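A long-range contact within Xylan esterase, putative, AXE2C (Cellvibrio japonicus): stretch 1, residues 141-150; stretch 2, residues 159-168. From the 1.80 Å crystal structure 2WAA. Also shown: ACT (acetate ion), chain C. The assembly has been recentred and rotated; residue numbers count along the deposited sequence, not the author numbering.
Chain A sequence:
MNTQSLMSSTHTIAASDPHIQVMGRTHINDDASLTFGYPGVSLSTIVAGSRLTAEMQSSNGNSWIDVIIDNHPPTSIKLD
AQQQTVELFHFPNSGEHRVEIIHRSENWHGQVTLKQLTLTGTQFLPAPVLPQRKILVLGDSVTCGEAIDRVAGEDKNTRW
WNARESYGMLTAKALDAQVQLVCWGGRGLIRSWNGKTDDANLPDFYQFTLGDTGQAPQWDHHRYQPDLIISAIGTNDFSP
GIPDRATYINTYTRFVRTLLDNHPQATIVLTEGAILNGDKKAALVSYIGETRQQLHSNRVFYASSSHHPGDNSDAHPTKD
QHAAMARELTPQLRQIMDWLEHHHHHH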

ATOM      1  N   SER A 141       2.471  -2.443  -9.720  1.00  8.60           N
ATOM      2  CA  SER A 141       2.279  -0.985  -9.663  1.00  9.32           C
ATOM      3  C   SER A 141       0.828  -0.541  -9.617  1.00  8.19           C
ATOM      4  O   SER A 141       0.568   0.561  -9.121  1.00  8.18           O
ATOM      5  N   VAL A 142      -0.105  -1.350 -10.139  1.00  6.99           N
ATOM      6  CA  VAL A 142      -1.522  -0.969 -10.061  1.00  7.44           C
ATOM      7  C   VAL A 142      -1.928  -0.909  -8.549  1.00  7.36           C
ATOM      8  O   VAL A 142      -2.549   0.044  -8.095  1.00  7.59           O
ATOM      9  N   THR A 143      -1.542  -1.927  -7.796  1.00  5.91           N
ATOM     10  CA  THR A 143      -1.794  -1.948  -6.347  1.00  7.33           C
ATOM     11  C   THR A 143      -1.059  -0.777  -5.677  1.00  8.03           C
ATOM     12  O   THR A 143      -1.549  -0.205  -4.673  1.00  8.96           O
ATOM     13  N   CYS A 144       0.113  -0.408  -6.217  1.00  9.45           N
ATOM     14  CA  CYS A 144       0.891   0.682  -5.658  1.00 11.18           C
ATOM     15  C   CYS A 144       0.340   2.067  -6.023  1.00 12.25           C
ATOM     16  O   CYS A 144       0.875   3.036  -5.554  1.00 13.98           O
ATOM     17  N   GLY A 145      -0.646   2.156  -6.905  1.00 10.96           N
ATOM     18  CA  GLY A 145      -1.291   3.425  -7.250  1.00  9.64           C
ATOM     19  C   GLY A 145      -0.548   4.226  -8.302  1.00  9.67           C
ATOM     20  O   GLY A 145      -0.717   5.440  -8.394  1.00  9.56           O
ATOM     21  N   GLU A 146       0.315   3.568  -9.069  1.00  7.80           N
ATOM     22  CA  GLU A 146       1.049   4.295 -10.113  1.00  8.50           C
ATOM     23  C   GLU A 146       0.148   5.013 -11.151  1.00  9.29           C
ATOM     24  O   GLU A 146      -0.821   4.436 -11.652  1.00  9.87           O
ATOM     25  N   ALA A 147       0.461   6.295 -11.398  1.00  9.27           N
ATOM     26  CA  ALA A 147      -0.161   7.096 -12.496  1.00 10.23           C
ATOM     27  C   ALA A 147      -1.612   7.474 -12.250  1.00 10.27           C
ATOM     28  O   ALA A 147      -2.301   7.984 -13.158  1.00 11.85           O
ATOM     29  N   ILE A 148      -2.090   7.298 -11.022  1.00  9.46           N
ATOM     30  CA  ILE A 148      -3.444   7.776 -10.715  1.00  8.85           C
ATOM     31  C   ILE A 148      -3.543   9.290 -10.876  1.00  9.78           C
ATOM     32  O   ILE A 148      -4.600   9.795 -11.342  1.00 10.65           O
ATOM     33  N   ASP A 149      -2.490  10.024 -10.497  1.00  9.21           N
ATOM     34  CA  ASP A 149      -2.572  11.497 -10.527  1.00  9.51           C
ATOM     35  C   ASP A 149      -1.861  12.089 -11.739  1.00 10.15           C
ATOM     36  O   ASP A 149      -1.281  13.168 -11.655  1.00 11.04           O
ATOM     37  N   ARG A 150      -1.910  11.380 -12.861  1.00 10.41           N
ATOM     38  CA  ARG A 150      -1.266  11.834 -14.085  1.00 10.78           C
ATOM     39  C   ARG A 150      -1.972  13.113 -14.497  1.00 11.40           C
ATOM     40  O   ARG A 150      -3.152  13.295 -14.224  1.00 11.16           O
ATOM     41  N   ARG A 159       5.212  12.195  -8.537  1.00  7.42           N
ATOM     42  CA  ARG A 159       3.967  12.834  -8.120  1.00  7.04           C
ATOM     43  C   ARG A 159       2.719  12.138  -8.662  1.00  7.86           C
ATOM     44  O   ARG A 159       1.639  12.230  -8.075  1.00  7.84           O
ATOM     45  N   TRP A 160       2.872  11.386  -9.745  1.00  7.72           N
ATOM     46  CA  TRP A 160       1.744  10.702 -10.325  1.00  8.73           C
ATOM     47  C   TRP A 160       1.171   9.579  -9.453  1.00  8.42           C
ATOM     48  O   TRP A 160       0.079   9.092  -9.737  1.00  9.08           O
ATOM     49  N   TRP A 161       1.905   9.129  -8.434  1.00  8.26           N
ATOM     50  CA  TRP A 161       1.387   8.061  -7.585  1.00  8.22           C
ATOM     51  C   TRP A 161       0.377   8.573  -6.539  1.00  9.14           C
ATOM     52  O   TRP A 161       0.591   9.612  -5.911  1.00  9.11           O
ATOM     53  N   ASN A 162      -0.711   7.836  -6.340  1.00  8.96           N
ATOM     54  CA  ASN A 162      -1.696   8.233  -5.335  1.00  9.97           C
ATOM     55  C   ASN A 162      -2.217   7.000  -4.631  1.00  9.83           C
ATOM     56  O   ASN A 162      -2.920   6.197  -5.233  1.00 12.04           O
ATOM     57  N   ALA A 163      -1.887   6.825  -3.354  1.00 10.47           N
ATOM     58  CA  ALA A 163      -2.285   5.607  -2.629  1.00 11.38           C
ATOM     59  C   ALA A 163      -3.749   5.669  -2.175  1.00 11.37           C
ATOM     60  O   ALA A 163      -4.482   4.675  -2.285  1.00 10.74           O
ATOM     61  N   ARG A 164      -4.167   6.829  -1.653  1.00 11.00           N
ATOM     62  CA  ARG A 164      -5.513   6.991  -1.068  1.00 12.60           C
ATOM     63  C   ARG A 164      -6.612   6.657  -2.067  1.00 11.42           C
ATOM     64  O   ARG A 164      -7.685   6.180  -1.678  1.00 10.59           O
ATOM     65  N   GLU A 165      -6.370   6.992  -3.346  1.00 10.84           N
ATOM     66  CA  GLU A 165      -7.352   6.788  -4.400  1.00 10.27           C
ATOM     67  C   GLU A 165      -7.115   5.552  -5.241  1.00  9.98           C
ATOM     68  O   GLU A 165      -7.795   5.342  -6.264  1.00 10.57           O
ATOM     69  N   SER A 166      -6.198   4.710  -4.785  1.00  9.75           N
ATOM     70  CA  SER A 166      -5.976   3.416  -5.443  1.00 10.07           C
ATOM     71  C   SER A 166      -7.086   2.414  -5.079  1.00  9.76           C
ATOM     72  O   SER A 166      -7.709   2.518  -4.004  1.00  9.73           O
ATOM     73  N   TYR A 167      -7.327   1.415  -5.947  1.00  8.36           N
ATOM     74  CA  TYR A 167      -8.434   0.525  -5.720  1.00  8.84           C
ATOM     75  C   TYR A 167      -8.314  -0.193  -4.365  1.00  7.97           C
ATOM     76  O   TYR A 167      -9.340  -0.455  -3.719  1.00  7.89           O
ATOM     77  N   GLY A 168      -7.086  -0.502  -3.946  1.00  8.49           N
ATOM     78  CA  GLY A 168      -6.872  -1.250  -2.682  1.00  7.89           C
ATOM     79  C   GLY A 168      -7.328  -0.412  -1.482  1.00  8.78           C
ATOM     80  O   GLY A 168      -8.025  -0.924  -0.602  1.00  8.34           O
TER

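Arg-159 (chi1 t) starts sideways, but its end comes nearer stretch 1. Its NH2 donates to Asp-149 O at 2.9 Å, with the oxygen near the guanidinium plane.

Trp-160 (chi1 m) presents one ring face to Arg-150, whose CB lies 3.5 Å from the centroid of the six-membered ring. Ala-147 CB approaches Trp-160 CE3 at 3.9 Å. The backbone assists: Asp-149 N donates to Trp-160 O at 2.8 Å.

Trp-161 (m) lies against Glu-146 (t, t). Glu-146 CA sits 3.6 Å from the centroid of the five-membered ring, almost on its normal.

Asn-162 (t) points toward stretch 1. Its ND2 donates almost straight to Asp-149 OD1 at 2.9 Å. Asp-149 (m) points back toward stretch 2. The same ND2 reaches Glu-165 OE1 at 2.9 Å, so the one amide nitrogen serves two carboxylates. Asn-162 N donates to Gly-145 O at 3.2 Å.

Glu-165 (m) and Ser-166 (p) both point toward stretch 1. Ile-148 (m, t) packs here, with CD1 3.8 Å from Ser-166 CB. One water donates to Ser-166 OG and to Thr-143 O, each at 2.7 Å, bridging the stretches.

Tyr-167 (p) donates from OH to Thr-143 OG1 at 2.7 Å. Its CE2 meets Val-142 CG1 at 4.0 Å.

The acetate accepts from Ser-141 N, at 3.0 Å from OXT.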

ATOM      1  CB  SER A 141       2.940  -0.230 -10.868  1.00  9.19           C
ATOM      2  OG  SER A 141       2.216  -0.559 -12.044  1.00 13.45           O
ATOM      3  CB  VAL A 142      -2.403  -1.956 -10.813  1.00  7.80           C
ATOM      4  CG1 VAL A 142      -3.888  -1.523 -10.688  1.00  6.85           C
ATOM      5  CG2 VAL A 142      -1.957  -2.009 -12.321  1.00  7.82           C
ATOM      6  CB  THR A 143      -1.405  -3.314  -5.733  1.00  7.71           C
ATOM      7  OG1 THR A 143      -2.235  -4.354  -6.276  1.00  8.77           O
ATOM      8  CG2 THR A 143      -1.543  -3.334  -4.175  1.00  6.91           C
ATOM      9  CB  CYS A 144       2.343   0.648  -6.160  1.00 11.95           C
ATOM     10  SG  CYS A 144       3.341  -0.491  -5.344  1.00 17.33           S
ATOM     11  CB  GLU A 146       2.004   3.336 -10.852  1.00  7.97           C
ATOM     12  CG  GLU A 146       2.721   4.040 -12.085  1.00  6.96           C
ATOM     13  CD  GLU A 146       3.901   3.205 -12.619  1.00  7.98           C
ATOM     14  OE1 GLU A 146       4.270   2.175 -12.022  1.00  7.87           O
ATOM     15  OE2 GLU A 146       4.524   3.624 -13.631  1.00  8.20           O
ATOM     16  CB  ALA A 147      -0.004   6.371 -13.858  1.00  9.49           C
ATOM     17  CB  ILE A 148      -3.898   7.287  -9.322  1.00  8.96           C
ATOM     18  CG1 ILE A 148      -4.090   5.753  -9.406  1.00  7.29           C
ATOM     19  CG2 ILE A 148      -5.145   8.020  -8.824  1.00  7.66           C
ATOM     20  CD1 ILE A 148      -4.440   5.120  -8.087  1.00  8.39           C
ATOM     21  CB  ASP A 149      -2.025  12.158  -9.235  1.00  9.57           C
ATOM     22  CG  ASP A 149      -3.006  12.089  -8.056  1.00 11.59           C
ATOM     23  OD1 ASP A 149      -4.180  11.651  -8.218  1.00 11.81           O
ATOM     24  OD2 ASP A 149      -2.585  12.441  -6.917  1.00 11.33           O
ATOM     25  CB  ARG A 150      -1.461  10.792 -15.201  1.00 10.77           C
ATOM     26  CG  ARG A 150      -2.905  10.812 -15.768  1.00 12.70           C
ATOM     27  CD  ARG A 150      -3.256   9.577 -16.641  1.00 16.10           C
ATOM     28  NE  ARG A 150      -3.270   8.354 -15.824  1.00 15.38           N
ATOM     29  CZ  ARG A 150      -3.277   7.104 -16.271  1.00 14.81           C
ATOM     30  NH1 ARG A 150      -3.326   6.833 -17.583  1.00 13.70           N
ATOM     31  NH2 ARG A 150      -3.245   6.124 -15.368  1.00 12.79           N
ATOM     32  CB  ARG A 159       3.964  14.326  -8.542  1.00  7.71           C
ATOM     33  CG  ARG A 159       2.866  15.134  -7.805  1.00  5.49           C
ATOM     34  CD  ARG A 159       2.528  16.422  -8.579  1.00  6.66           C
ATOM     35  NE  ARG A 159       2.151  16.084  -9.963  1.00  9.32           N
ATOM     36  CZ  ARG A 159       1.015  15.502 -10.322  1.00  9.06           C
ATOM     37  NH1 ARG A 159       0.097  15.210  -9.426  1.00  8.38           N
ATOM     38  NH2 ARG A 159       0.789  15.206 -11.618  1.00  8.71           N
ATOM     39  CB  TRP A 160       2.158  10.116 -11.672  1.00  8.05           C
ATOM     40  CG  TRP A 160       2.217  11.120 -12.791  1.00  7.97           C
ATOM     41  CD1 TRP A 160       2.460  12.489 -12.709  1.00  9.87           C
ATOM     42  CD2 TRP A 160       2.084  10.823 -14.179  1.00  9.22           C
ATOM     43  NE1 TRP A 160       2.438  13.044 -13.966  1.00 10.60           N
ATOM     44  CE2 TRP A 160       2.231  12.048 -14.889  1.00 11.57           C
ATOM     45  CE3 TRP A 160       1.878   9.636 -14.890  1.00 11.66           C
ATOM     46  CZ2 TRP A 160       2.135  12.125 -16.285  1.00 11.08           C
ATOM     47  CZ3 TRP A 160       1.773   9.705 -16.276  1.00 12.43           C
ATOM     48  CH2 TRP A 160       1.916  10.937 -16.961  1.00 14.03           C
ATOM     49  CB  TRP A 161       2.545   7.383  -6.829  1.00  8.24           C
ATOM     50  CG  TRP A 161       3.278   6.305  -7.591  1.00  7.71           C
ATOM     51  CD1 TRP A 161       3.361   4.991  -7.227  1.00  8.03           C
ATOM     52  CD2 TRP A 161       4.083   6.438  -8.785  1.00  8.88           C
ATOM     53  NE1 TRP A 161       4.133   4.288  -8.127  1.00  8.22           N
ATOM     54  CE2 TRP A 161       4.596   5.138  -9.084  1.00  8.34           C
ATOM     55  CE3 TRP A 161       4.422   7.514  -9.628  1.00  8.50           C
ATOM     56  CZ2 TRP A 161       5.409   4.879 -10.190  1.00  7.58           C
ATOM     57  CZ3 TRP A 161       5.269   7.260 -10.732  1.00  8.90           C
ATOM     58  CH2 TRP A 161       5.724   5.944 -11.009  1.00  9.72           C
ATOM     59  CB  ASN A 162      -2.808   9.003  -6.043  1.00  9.61           C
ATOM     60  CG  ASN A 162      -3.827   9.566  -5.079  1.00 12.25           C
ATOM     61  OD1 ASN A 162      -3.981   9.078  -3.950  1.00 10.57           O
ATOM     62  ND2 ASN A 162      -4.606  10.537  -5.557  1.00 14.40           N
ATOM     63  CB  ALA A 163      -1.354   5.418  -1.384  1.00 11.72           C
ATOM     64  CB  ARG A 164      -5.793   8.460  -0.676  1.00 12.39           C
ATOM     65  CG  ARG A 164      -5.368   8.988   0.649  1.00 21.64           C
ATOM     66  CD  ARG A 164      -5.231  10.591   0.568  1.00 23.63           C
ATOM     67  NE  ARG A 164      -6.252  11.204  -0.310  1.00 30.94           N
ATOM     68  CZ  ARG A 164      -6.043  11.933  -1.427  1.00 29.19           C
ATOM     69  NH1 ARG A 164      -4.819  12.259  -1.926  1.00 24.60           N
ATOM     70  NH2 ARG A 164      -7.107  12.364  -2.071  1.00 29.50           N
ATOM     71  CB  GLU A 165      -7.457   8.052  -5.272  1.00 10.91           C
ATOM     72  CG  GLU A 165      -8.010   9.161  -4.377  1.00 16.22           C
ATOM     73  CD  GLU A 165      -8.316  10.418  -5.102  1.00 24.99           C
ATOM     74  OE1 GLU A 165      -7.379  11.200  -5.341  1.00 27.20           O
ATOM     75  OE2 GLU A 165      -9.512  10.610  -5.427  1.00 31.13           O
ATOM     76  CB  SER A 166      -4.587   2.872  -5.065  1.00  9.34           C
ATOM     77  OG  SER A 166      -4.570   2.399  -3.700  1.00  9.26           O
ATOM     78  CB  TYR A 167      -8.592  -0.511  -6.858  1.00  8.05           C
ATOM     79  CG  TYR A 167      -7.598  -1.651  -6.739  1.00  8.41           C
ATOM     80  CD1 TYR A 167      -7.971  -2.838  -6.115  1.00  9.48           C
ATOM     81  CD2 TYR A 167      -6.280  -1.518  -7.221  1.00  6.63           C
ATOM     82  CE1 TYR A 167      -7.055  -3.948  -5.969  1.00  9.35           C
ATOM     83  CE2 TYR A 167      -5.347  -2.588  -7.077  1.00  6.39           C
ATOM     84  CZ  TYR A 167      -5.773  -3.796  -6.450  1.00  9.26           C
ATOM     85  OH  TYR A 167      -4.887  -4.839  -6.316  1.00 11.88           O
TER
HETATM   86  C   ACT C1343       3.384  -2.681 -13.337  1.00 15.00           C
HETATM   87  O   ACT C1343       3.967  -1.780 -14.037  1.00 15.14           O
HETATM   88  OXT ACT C1343       3.952  -2.978 -12.260  1.00 13.71           O
HETATM   89  CH3 ACT C1343       2.101  -3.356 -13.742  1.00 15.63           C
HETATM   90  O   HOH W   1      -4.141  -0.260  -3.911  1.00  7.54           O